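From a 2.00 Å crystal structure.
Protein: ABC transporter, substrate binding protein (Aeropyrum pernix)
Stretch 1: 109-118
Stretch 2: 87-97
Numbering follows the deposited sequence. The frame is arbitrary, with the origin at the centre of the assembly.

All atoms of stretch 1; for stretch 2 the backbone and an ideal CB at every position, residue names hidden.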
ATOM      1  N   ALA A 109       8.489  -5.148  -3.506  1.00  8.92           N
ATOM      2  CA  ALA A 109       9.803  -5.498  -2.971  1.00  9.66           C
ATOM      3  C   ALA A 109      10.942  -5.136  -3.921  1.00 10.23           C
ATOM      4  O   ALA A 109      12.068  -4.881  -3.482  1.00 10.47           O
ATOM      5  CB  ALA A 109       9.856  -6.984  -2.604  1.00  9.63           C
ATOM      6  N   LYS A 110      10.642  -5.102  -5.219  1.00 10.75           N
ATOM      7  CA  LYS A 110      11.617  -4.721  -6.241  1.00 11.58           C
ATOM      8  C   LYS A 110      12.146  -3.280  -6.089  1.00 11.80           C
ATOM      9  O   LYS A 110      13.234  -2.964  -6.575  1.00 11.79           O
ATOM     10  CB  LYS A 110      11.046  -4.967  -7.649  1.00 11.64           C
ATOM     11  CG  LYS A 110      10.717  -6.442  -7.905  1.00 11.81           C
ATOM     12  CD  LYS A 110      10.337  -6.726  -9.348  1.00 12.72           C
ATOM     13  CE  LYS A 110      10.244  -8.237  -9.592  1.00 14.60           C
ATOM     14  NZ  LYS A 110       9.730  -8.544 -10.966  1.00 16.11           N
ATOM     15  N   LEU A 111      11.426  -2.428  -5.359  1.00 20.00           N
ATOM     16  CA  LEU A 111      11.813  -1.041  -5.134  1.00 20.00           C
ATOM     17  C   LEU A 111      12.866  -0.932  -4.036  1.00 20.00           C
ATOM     18  O   LEU A 111      13.531   0.138  -3.998  1.00 12.16           O
ATOM     19  CB  LEU A 111      10.590  -0.194  -4.774  1.00 20.00           C
ATOM     20  CG  LEU A 111       9.527  -0.041  -5.865  1.00 20.00           C
ATOM     21  CD1 LEU A 111       8.309   0.692  -5.327  1.00 20.00           C
ATOM     22  CD2 LEU A 111      10.100   0.675  -7.078  1.00 20.00           C
ATOM     23  N   LEU A 112      12.954  -1.887  -3.178  1.00 12.62           N
ATOM     24  CA  LEU A 112      13.789  -1.810  -1.975  1.00 12.49           C
ATOM     25  C   LEU A 112      15.259  -1.492  -2.237  1.00 12.83           C
ATOM     26  O   LEU A 112      15.906  -0.856  -1.408  1.00 13.43           O
ATOM     27  CB  LEU A 112      13.657  -3.098  -1.142  1.00 12.49           C
ATOM     28  CG  LEU A 112      12.265  -3.426  -0.584  1.00 11.99           C
ATOM     29  CD1 LEU A 112      12.199  -4.839  -0.049  1.00 11.51           C
ATOM     30  CD2 LEU A 112      11.836  -2.428   0.483  1.00 12.43           C
ATOM     31  N   VAL A 113      15.771  -1.924  -3.391  1.00 12.51           N
ATOM     32  CA  VAL A 113      17.175  -1.718  -3.758  1.00 12.44           C
ATOM     33  C   VAL A 113      17.388  -0.479  -4.645  1.00 12.48           C
ATOM     34  O   VAL A 113      18.517  -0.183  -5.058  1.00 12.26           O
ATOM     35  CB  VAL A 113      17.786  -2.973  -4.449  1.00 12.54           C
ATOM     36  CG1 VAL A 113      17.888  -4.122  -3.467  1.00 11.99           C
ATOM     37  CG2 VAL A 113      16.974  -3.374  -5.690  1.00 12.70           C
ATOM     38  N   LYS A 114      16.301   0.242  -4.920  1.00 12.12           N
ATOM     39  CA  LYS A 114      16.363   1.443  -5.758  1.00 12.30           C
ATOM     40  C   LYS A 114      16.541   2.654  -4.848  1.00 12.11           C
ATOM     41  O   LYS A 114      15.720   2.882  -3.964  1.00 12.22           O
ATOM     42  CB  LYS A 114      15.101   1.575  -6.620  1.00 12.29           C
ATOM     43  CG  LYS A 114      14.777   0.352  -7.486  1.00 12.77           C
ATOM     44  CD  LYS A 114      15.810   0.154  -8.584  1.00 13.38           C
ATOM     45  CE  LYS A 114      15.424  -0.990  -9.508  1.00 14.00           C
ATOM     46  NZ  LYS A 114      16.550  -1.382 -10.402  1.00 14.12           N
ATOM     47  N   PRO A 115      17.634   3.416  -5.041  1.00 12.11           N
ATOM     48  CA  PRO A 115      18.046   4.406  -4.036  1.00 12.20           C
ATOM     49  C   PRO A 115      17.035   5.511  -3.701  1.00 11.63           C
ATOM     50  O   PRO A 115      17.068   6.026  -2.599  1.00 12.03           O
ATOM     51  CB  PRO A 115      19.326   5.010  -4.637  1.00 12.12           C
ATOM     52  CG  PRO A 115      19.827   3.946  -5.592  1.00 12.80           C
ATOM     53  CD  PRO A 115      18.560   3.390  -6.187  1.00 12.15           C
ATOM     54  N   PHE A 116      16.157   5.879  -4.629  1.00 11.52           N
ATOM     55  CA  PHE A 116      15.247   7.003  -4.381  1.00 11.31           C
ATOM     56  C   PHE A 116      13.798   6.603  -4.111  1.00 11.18           C
ATOM     57  O   PHE A 116      12.941   7.472  -3.950  1.00 11.07           O
ATOM     58  CB  PHE A 116      15.345   8.055  -5.501  1.00 11.25           C
ATOM     59  CG  PHE A 116      16.530   8.966  -5.355  1.00 11.28           C
ATOM     60  CD1 PHE A 116      16.385  10.230  -4.779  1.00 11.60           C
ATOM     61  CD2 PHE A 116      17.805   8.550  -5.750  1.00 11.64           C
ATOM     62  CE1 PHE A 116      17.489  11.079  -4.624  1.00 11.60           C
ATOM     63  CE2 PHE A 116      18.915   9.392  -5.606  1.00 12.23           C
ATOM     64  CZ  PHE A 116      18.753  10.660  -5.034  1.00 11.08           C
ATOM     65  N   ASN A 117      13.539   5.294  -4.032  1.00 10.83           N
ATOM     66  CA  ASN A 117      12.192   4.792  -3.758  1.00 10.43           C
ATOM     67  C   ASN A 117      11.970   4.403  -2.297  1.00 10.24           C
ATOM     68  O   ASN A 117      12.773   3.670  -1.705  1.00 10.67           O
ATOM     69  CB  ASN A 117      11.845   3.624  -4.687  1.00 10.20           C
ATOM     70  CG  ASN A 117      11.699   4.058  -6.140  1.00 10.08           C
ATOM     71  OD1 ASN A 117      10.602   4.395  -6.601  1.00 10.86           O
ATOM     72  ND2 ASN A 117      12.806   4.078  -6.857  1.00  6.99           N
ATOM     73  N   PHE A 118      10.877   4.911  -1.728  1.00  9.81           N
ATOM     74  CA  PHE A 118      10.515   4.671  -0.331  1.00  9.34           C
ATOM     75  C   PHE A 118       9.005   4.447  -0.235  1.00  8.99           C
ATOM     76  O   PHE A 118       8.239   4.936  -1.062  1.00  8.78           O
ATOM     77  CB  PHE A 118      10.883   5.874   0.552  1.00  9.17           C
ATOM     78  CG  PHE A 118      12.353   6.191   0.595  1.00  9.68           C
ATOM     79  CD1 PHE A 118      13.158   5.690   1.617  1.00  9.46           C
ATOM     80  CD2 PHE A 118      12.930   7.027  -0.363  1.00  9.46           C
ATOM     81  CE1 PHE A 118      14.520   5.991   1.670  1.00  9.98           C
ATOM     82  CE2 PHE A 118      14.292   7.341  -0.318  1.00  9.08           C
ATOM     83  CZ  PHE A 118      15.089   6.828   0.704  1.00  7.94           C
ATOM     84  N   UNK A  87       4.343   1.264 -13.164  1.00 10.61           N
ATOM     85  CA  UNK A  87       4.992   2.544 -13.462  1.00 10.88           C
ATOM     86  C   UNK A  87       6.098   2.943 -12.475  1.00 10.83           C
ATOM     87  O   UNK A  87       7.144   3.444 -12.897  1.00 10.98           O
ATOM     88  CB  UNK A  87       3.932   3.647 -13.492  1.00 10.88           C
ATOM     89  N   UNK A  88       5.876   2.710 -11.177  1.00 10.77           N
ATOM     90  CA  UNK A  88       6.885   3.024 -10.160  1.00 10.24           C
ATOM     91  C   UNK A  88       8.167   2.229 -10.404  1.00 10.76           C
ATOM     92  O   UNK A  88       9.269   2.782 -10.286  1.00 10.60           O
ATOM     93  CB  UNK A  88       6.343   2.731  -8.760  1.00 10.24           C
ATOM     94  N   UNK A  89       8.016   0.942 -10.741  1.00 11.15           N
ATOM     95  CA  UNK A  89       9.145   0.065 -11.097  1.00 11.85           C
ATOM     96  C   UNK A  89       9.868   0.523 -12.360  1.00 12.10           C
ATOM     97  O   UNK A  89      11.106   0.599 -12.388  1.00 11.86           O
ATOM     98  CB  UNK A  89       8.652  -1.371 -11.288  1.00 11.85           C
ATOM     99  N   UNK A  90       9.088   0.819 -13.398  1.00 12.69           N
ATOM    100  CA  UNK A  90       9.615   1.296 -14.673  1.00 13.55           C
ATOM    101  C   UNK A  90      10.446   2.568 -14.495  1.00 13.78           C
ATOM    102  O   UNK A  90      11.506   2.714 -15.112  1.00 13.72           O
ATOM    103  CB  UNK A  90       8.469   1.552 -15.654  1.00 13.55           C
ATOM    104  N   UNK A  91       9.973   3.468 -13.632  1.00 13.75           N
ATOM    105  CA  UNK A  91      10.637   4.757 -13.421  1.00 13.88           C
ATOM    106  C   UNK A  91      11.768   4.734 -12.396  1.00 14.14           C
ATOM    107  O   UNK A  91      12.529   5.697 -12.304  1.00 14.35           O
ATOM    108  CB  UNK A  91       9.598   5.791 -12.983  1.00 13.88           C
ATOM    109  N   UNK A  92      11.886   3.651 -11.632  1.00 13.91           N
ATOM    110  CA  UNK A  92      12.806   3.629 -10.492  1.00 14.19           C
ATOM    111  C   UNK A  92      14.265   3.994 -10.833  1.00 14.69           C
ATOM    112  O   UNK A  92      14.917   4.709 -10.067  1.00 14.67           O
ATOM    113  CB  UNK A  92      12.777   2.236  -9.860  1.00 14.19           C
ATOM    114  N   UNK A  93      14.770   3.510 -11.972  1.00 15.06           N
ATOM    115  CA  UNK A  93      16.151   3.795 -12.380  1.00 15.49           C
ATOM    116  C   UNK A  93      16.289   5.250 -12.828  1.00 15.74           C
ATOM    117  O   UNK A  93      17.307   5.895 -12.561  1.00 15.42           O
ATOM    118  CB  UNK A  93      16.584   2.853 -13.505  1.00 15.49           C
ATOM    119  N   UNK A  94      15.253   5.755 -13.498  1.00 15.94           N
ATOM    120  CA  UNK A  94      15.206   7.144 -13.944  1.00 16.59           C
ATOM    121  C   UNK A  94      15.154   8.145 -12.769  1.00 16.43           C
ATOM    122  O   UNK A  94      15.855   9.159 -12.793  1.00 16.32           O
ATOM    123  CB  UNK A  94      13.991   7.347 -14.851  1.00 16.59           C
ATOM    124  N   UNK A  95      14.342   7.855 -11.749  1.00 16.05           N
ATOM    125  CA  UNK A  95      14.251   8.743 -10.571  1.00 15.97           C
ATOM    126  C   UNK A  95      15.566   8.789  -9.774  1.00 15.82           C
ATOM    127  O   UNK A  95      15.867   9.786  -9.117  1.00 15.60           O
ATOM    128  CB  UNK A  95      13.115   8.281  -9.656  1.00 15.97           C
ATOM    129  N   UNK A  96      16.346   7.715  -9.853  1.00 15.82           N
ATOM    130  CA  UNK A  96      17.682   7.691  -9.264  1.00 16.40           C
ATOM    131  C   UNK A  96      18.602   8.636 -10.040  1.00 15.93           C
ATOM    132  O   UNK A  96      19.256   9.493  -9.455  1.00 15.50           O
ATOM    133  CB  UNK A  96      18.248   6.269  -9.259  1.00 16.40           C
ATOM    134  N   UNK A  97      18.623   8.477 -11.363  1.00 15.87           N
ATOM    135  CA  UNK A  97      19.352   9.373 -12.264  1.00 15.94           C
ATOM    136  C   UNK A  97      18.984  10.841 -12.011  1.00 15.80           C
ATOM    137  O   UNK A  97      19.865  11.690 -11.837  1.00 15.71           O
ATOM    138  CB  UNK A  97      19.064   9.004 -13.721  1.00 15.94           C
TER

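The phi/psi values of stretch 2 are helical and by themselves exclude almost nothing; where the backbone N bonds to the turn before, as at 91, 95 and 97, proline would lose that bond, while the N atoms of 93 and 94, at the kink, make none. Glycine is allowed but is a poor helix former. The choice rests on what stretch 1 places near each ideal CB.

At position 87 nothing of stretch 1 lies within 5.5 Å of the ideal CB, so this contact sets no preference; the residue is Asp-87.

Position 88 points toward stretch 1, its ideal CB 4.5 Å from Leu-111 CD1 and 5.1 Å from Asn-117 OD1. A small or medium side chain with an apolar part would suit: valine, threonine or alanine. It is Thr-88, whose CG2 lies 3.7 Å from Leu-111 CD1 and 3.6 Å from Asn-117 OD1. Water 1 donates to both Thr-88 O (2.7 Å) and Asn-117 OD1 (3.0 Å).

Position 89 leaves sideways, its ideal CB 4.9 Å from Leu-111 CD2, with the extended Lys-110 chain beyond. A long side chain, preferably acidic, could cover the leucine and approach the amine. Glu-89 does so: CG is 4.3 Å from Leu-111 CD2, OE2 is 3.5 Å from Lys-110 CD, and water 2 links OE1 (2.8 Å) to Lys-110 NZ (3.0 Å).

Positions 90 and 91 have no stretch 1 atom near their ideal CB atoms and are unconstrained here; they are Lys-90 and Leu-91.

Position 92 is the tightest. Its ideal CB points toward stretch 1, 3.5 Å from Asn-117 ND2, 3.6 Å from Lys-114 CG and 4.2 Å from Leu-111 CD2, which favours alanine, serine or perhaps cysteine. In Ser-92, chi1 is p and OG donates to Glu-89 O at 2.6 Å, meeting its own helix; CB packs 3.4 Å from Asn-117 ND2. Water 3 joins Ser-92 O (2.8 Å) to Phe-116 N (3.0 Å).

Position 93 points sideways, its ideal CB 5.3 Å from Lys-114 NZ, a distance that invites aspartate, glutamate or a neutral acceptor. Asp-93 OD1 accepts from Lys-114 NZ at 3.1 Å in a salt bridge.

Position 94 has no neighbour in stretch 1; it is Gln-94.

Position 95 is also sideways, its ideal CB 4.7 Å from Phe-116 CB, so valine, isoleucine or leucine would be reasonable. Val-95 CG2 packs 4.1 Å from Phe-116 CB, while its backbone O sits over one face of the ring, 3.9 Å from Phe-116 CG.

The ideal CB of position 96 lies 4.2 Å from both Phe-116 CD2 and Pro-115 CD. Several polar or apolar side chains could cover them. Asp-96 uses chi1 t, placing OD1 at the ring edge, 3.4 Å from Phe-116 CD2 and 3.5 Å from Pro-115 CG.

Position 97 points away; it is Thr-97.

Stretch 2, residues 87-97: DTEKLSDQVDT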
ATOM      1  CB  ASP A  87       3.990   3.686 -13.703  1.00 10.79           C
ATOM      2  CG  ASP A  87       2.932   3.799 -12.622  1.00 11.47           C
ATOM      3  OD1 ASP A  87       1.972   2.993 -12.617  1.00 11.48           O
ATOM      4  OD2 ASP A  87       3.031   4.734 -11.809  1.00 10.48           O
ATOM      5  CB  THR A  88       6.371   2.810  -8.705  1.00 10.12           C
ATOM      6  OG1 THR A  88       5.085   3.417  -8.539  1.00  9.44           O
ATOM      7  CG2 THR A  88       7.338   3.417  -7.694  1.00  9.81           C
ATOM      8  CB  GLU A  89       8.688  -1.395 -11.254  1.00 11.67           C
ATOM      9  CG  GLU A  89       8.598  -2.175  -9.936  1.00 12.13           C
ATOM     10  CD  GLU A  89       8.188  -3.633 -10.111  1.00 12.46           C
ATOM     11  OE1 GLU A  89       8.160  -4.110 -11.266  1.00 13.89           O
ATOM     12  OE2 GLU A  89       7.892  -4.297  -9.088  1.00 11.82           O
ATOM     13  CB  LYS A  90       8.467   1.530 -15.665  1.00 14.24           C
ATOM     14  CG  LYS A  90       8.863   2.140 -17.023  1.00 16.08           C
ATOM     15  CD  LYS A  90       9.485   1.109 -17.966  1.00 18.67           C
ATOM     16  CE  LYS A  90       9.599   1.653 -19.406  1.00 18.88           C
ATOM     17  NZ  LYS A  90       8.330   1.486 -20.204  1.00 20.90           N
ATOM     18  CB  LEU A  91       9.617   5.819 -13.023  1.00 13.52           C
ATOM     19  CG  LEU A  91       8.619   6.250 -14.101  1.00 14.05           C
ATOM     20  CD1 LEU A  91       7.448   6.976 -13.461  1.00 14.50           C
ATOM     21  CD2 LEU A  91       9.294   7.119 -15.165  1.00 14.98           C
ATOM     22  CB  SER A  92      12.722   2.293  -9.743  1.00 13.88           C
ATOM     23  OG  SER A  92      12.942   1.200 -10.618  1.00 13.12           O
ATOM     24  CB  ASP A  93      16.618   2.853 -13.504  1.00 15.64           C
ATOM     25  CG  ASP A  93      17.062   1.473 -12.998  1.00 16.62           C
ATOM     26  OD1 ASP A  93      17.365   1.310 -11.794  1.00 17.31           O
ATOM     27  OD2 ASP A  93      17.125   0.539 -13.826  1.00 17.24           O
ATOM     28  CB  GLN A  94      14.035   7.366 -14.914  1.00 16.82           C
ATOM     29  CG  GLN A  94      14.099   8.691 -15.695  1.00 18.51           C
ATOM     30  CD  GLN A  94      15.364   8.827 -16.535  1.00 20.23           C
ATOM     31  OE1 GLN A  94      15.719   7.924 -17.295  1.00 21.13           O
ATOM     32  NE2 GLN A  94      16.049   9.962 -16.402  1.00 20.09           N
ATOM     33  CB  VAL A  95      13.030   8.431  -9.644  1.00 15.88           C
ATOM     34  CG1 VAL A  95      11.733   8.379 -10.455  1.00 16.47           C
ATOM     35  CG2 VAL A  95      13.220   7.144  -8.863  1.00 16.14           C
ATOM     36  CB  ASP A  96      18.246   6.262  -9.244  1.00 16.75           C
ATOM     37  CG  ASP A  96      19.695   6.211  -8.780  1.00 18.93           C
ATOM     38  OD1 ASP A  96      20.010   6.779  -7.709  1.00 20.91           O
ATOM     39  OD2 ASP A  96      20.522   5.593  -9.483  1.00 21.36           O
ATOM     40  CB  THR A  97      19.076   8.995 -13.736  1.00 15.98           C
ATOM     41  OG1 THR A  97      19.490   7.641 -13.959  1.00 16.54           O
ATOM     42  CG2 THR A  97      19.822   9.909 -14.693  1.00 17.01           C
TER
HETATM   43  O   HOH W   1      10.055   5.238  -9.379  1.00  7.84           O
HETATM   44  O   HOH W   2       7.532  -6.719 -11.922  1.00 17.66           O
HETATM   45  O   HOH W   3      15.243   4.875  -7.260  1.00 11.45           O
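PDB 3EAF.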